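Local coordinates for protein WbmS, polysaccharide deacetylase involved in O-antigen biosynthesis (Bordetella bronchiseptica, PDB 3HFT) that probably removes acetyl groups from a polysaccharide during O-antigen biosynthesis, working as a zinc-binding hydrolase of the polysaccharide deacetylase family, at residues T75-L78 with E79-R82. Sequence-based numbering, arbitrary orientation.
Sequences TPLL and ENIR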
ATOM      1  N   THR A  75      11.212  -9.953 -24.321  1.00 36.28           N
ATOM      2  CA  THR A  75      10.532 -10.356 -25.561  1.00 35.54           C
ATOM      3  C   THR A  75      10.739  -9.272 -26.612  1.00 35.43           C
ATOM      4  O   THR A  75      10.791  -8.085 -26.290  1.00 33.73           O
ATOM      5  CB  THR A  75       9.006 -10.545 -25.377  1.00 36.81           C
ATOM      6  OG1 THR A  75       8.369 -10.455 -26.666  1.00 36.28           O
ATOM      7  CG2 THR A  75       8.410  -9.481 -24.443  1.00 32.09           C
ATOM      8  N   PRO A  76      10.864  -9.662 -27.881  1.00 35.60           N
ATOM      9  CA  PRO A  76      11.006  -8.611 -28.883  1.00 35.02           C
ATOM     10  C   PRO A  76       9.827  -7.626 -28.937  1.00 35.85           C
ATOM     11  O   PRO A  76       9.983  -6.521 -29.453  1.00 34.56           O
ATOM     12  CB  PRO A  76      11.161  -9.388 -30.196  1.00 37.08           C
ATOM     13  CG  PRO A  76      10.713 -10.770 -29.895  1.00 39.68           C
ATOM     14  CD  PRO A  76      10.936 -11.010 -28.463  1.00 36.10           C
ATOM     15  N   LEU A  77       8.679  -7.989 -28.359  1.00 34.09           N
ATOM     16  CA  LEU A  77       7.530  -7.110 -28.367  1.00 34.59           C
ATOM     17  C   LEU A  77       7.731  -5.876 -27.489  1.00 34.86           C
ATOM     18  O   LEU A  77       7.050  -4.873 -27.674  1.00 35.77           O
ATOM     19  CB  LEU A  77       6.264  -7.876 -27.970  1.00 35.30           C
ATOM     20  CG  LEU A  77       5.834  -8.994 -28.926  1.00 35.32           C
ATOM     21  CD1 LEU A  77       4.541  -9.647 -28.475  1.00 33.99           C
ATOM     22  CD2 LEU A  77       5.701  -8.464 -30.297  1.00 39.31           C
ATOM     23  N   LEU A  78       8.677  -5.922 -26.559  1.00 36.47           N
ATOM     24  CA  LEU A  78       8.998  -4.730 -25.786  1.00 36.20           C
ATOM     25  C   LEU A  78       9.476  -3.607 -26.713  1.00 36.01           C
ATOM     26  O   LEU A  78       9.241  -2.432 -26.450  1.00 35.74           O
ATOM     27  CB  LEU A  78      10.053  -5.024 -24.715  1.00 36.53           C
ATOM     28  CG  LEU A  78       9.676  -6.026 -23.621  1.00 34.42           C
ATOM     29  CD1 LEU A  78      10.692  -5.963 -22.475  1.00 30.43           C
ATOM     30  CD2 LEU A  78       8.251  -5.797 -23.110  1.00 32.41           C
ATOM     31  N   GLU A  79      10.126  -3.970 -27.809  1.00 37.21           N
ATOM     32  CA  GLU A  79      10.582  -2.976 -28.782  1.00 39.35           C
ATOM     33  C   GLU A  79       9.397  -2.279 -29.479  1.00 38.18           C
ATOM     34  O   GLU A  79       9.479  -1.096 -29.778  1.00 37.88           O
ATOM     35  CB  GLU A  79      11.559  -3.620 -29.784  1.00 39.35           C
ATOM     36  CG  GLU A  79      12.334  -2.629 -30.658  1.00 46.56           C
ATOM     37  CD  GLU A  79      13.007  -1.496 -29.867  1.00 55.95           C
ATOM     38  OE1 GLU A  79      13.541  -1.751 -28.762  1.00 50.98           O
ATOM     39  OE2 GLU A  79      13.003  -0.345 -30.360  1.00 62.36           O
ATOM     40  N   ASN A  80       8.288  -2.993 -29.688  1.00 37.65           N
ATOM     41  CA  ASN A  80       7.059  -2.375 -30.215  1.00 38.94           C
ATOM     42  C   ASN A  80       6.573  -1.277 -29.267  1.00 37.91           C
ATOM     43  O   ASN A  80       6.184  -0.195 -29.683  1.00 37.61           O
ATOM     44  CB  ASN A  80       5.893  -3.379 -30.334  1.00 41.23           C
ATOM     45  CG  ASN A  80       6.184  -4.550 -31.256  1.00 43.73           C
ATOM     46  OD1 ASN A  80       7.323  -4.817 -31.595  1.00 54.70           O
ATOM     47  ND2 ASN A  80       5.134  -5.265 -31.654  1.00 54.76           N
ATOM     48  N   ILE A  81       6.588  -1.593 -27.982  1.00 35.98           N
ATOM     49  CA  ILE A  81       6.154  -0.681 -26.936  1.00 37.21           C
ATOM     50  C   ILE A  81       7.097   0.527 -26.871  1.00 38.10           C
ATOM     51  O   ILE A  81       6.652   1.674 -26.844  1.00 38.79           O
ATOM     52  CB  ILE A  81       6.088  -1.431 -25.589  1.00 36.48           C
ATOM     53  CG1 ILE A  81       4.991  -2.516 -25.665  1.00 39.35           C
ATOM     54  CG2 ILE A  81       5.879  -0.435 -24.411  1.00 35.17           C
ATOM     55  CD1 ILE A  81       4.998  -3.554 -24.552  1.00 39.46           C
ATOM     56  N   ARG A  82       8.404   0.285 -26.862  1.00 40.26           N
ATOM     57  CA  ARG A  82       9.358   1.401 -26.875  1.00 41.35           C
ATOM     58  C   ARG A  82       9.127   2.340 -28.067  1.00 39.89           C
ATOM     59  O   ARG A  82       9.073   3.551 -27.895  1.00 36.24           O
ATOM     60  CB  ARG A  82      10.802   0.893 -26.931  1.00 43.91           C
ATOM     61  CG  ARG A  82      11.303   0.258 -25.649  1.00 49.63           C
ATOM     62  CD  ARG A  82      12.812  -0.040 -25.722  1.00 49.67           C
ATOM     63  NE  ARG A  82      13.196  -1.131 -24.812  1.00 61.18           N
ATOM     64  CZ  ARG A  82      13.256  -2.430 -25.135  1.00 60.20           C
ATOM     65  NH1 ARG A  82      12.968  -2.851 -26.359  1.00 60.96           N
ATOM     66  NH2 ARG A  82      13.610  -3.327 -24.217  1.00 61.58           N
TER
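L78 and R82 meet one turn apart in the short helix 77-83, the helical crossover of the beta-alpha-beta unit formed with strands 67-71 and 87-91. L78 is buried, and its contacts run both along the helix and down onto the sheet. L78 O receives R82 N at 2.9 Å with an N-H...O angle of 168°, the straightest of the backbone bonds joining 75-78 to 79-82. From there the arginine chain, extended from CG to NE, turns back toward the start of the helix and brings one guanidinium face over L78 CB, which lies 4.0 Å from R82 NH2. With CG held anti to its own carbonyl carbon (chi1 -63°), L78 carries its CD2 toward I81 CD1, 4.2 Å away, and the two side chains continue the apolar layer against L89, with A71 touching L78 and W69 touching I81.

L77 faces helix 50-63, where it touches D50, L53 and Q54. It lies alongside N80, pointing the same way, and L77 CD2 comes within 3.5 Å of N80 ND2, a van der Waals approach between a methyl and an amide. The helix start is capped by T75, whose OG1 accepts L77 N at 3.0 Å and is also hydrogen-bonded to D50. Farther along, E79 N bonds P76 O at 3.0 Å in the first turn.

The arginine's polar end is gripped twice: NH2 bonds L117 O, while NH1 forms a salt bridge with E79. A bend of the glutamate chain at chi2 carries the carboxylate to this partner, and E79 OE1 receives R82 NH1 on its anti side at 2.7 Å, 31° out of the carboxylate plane.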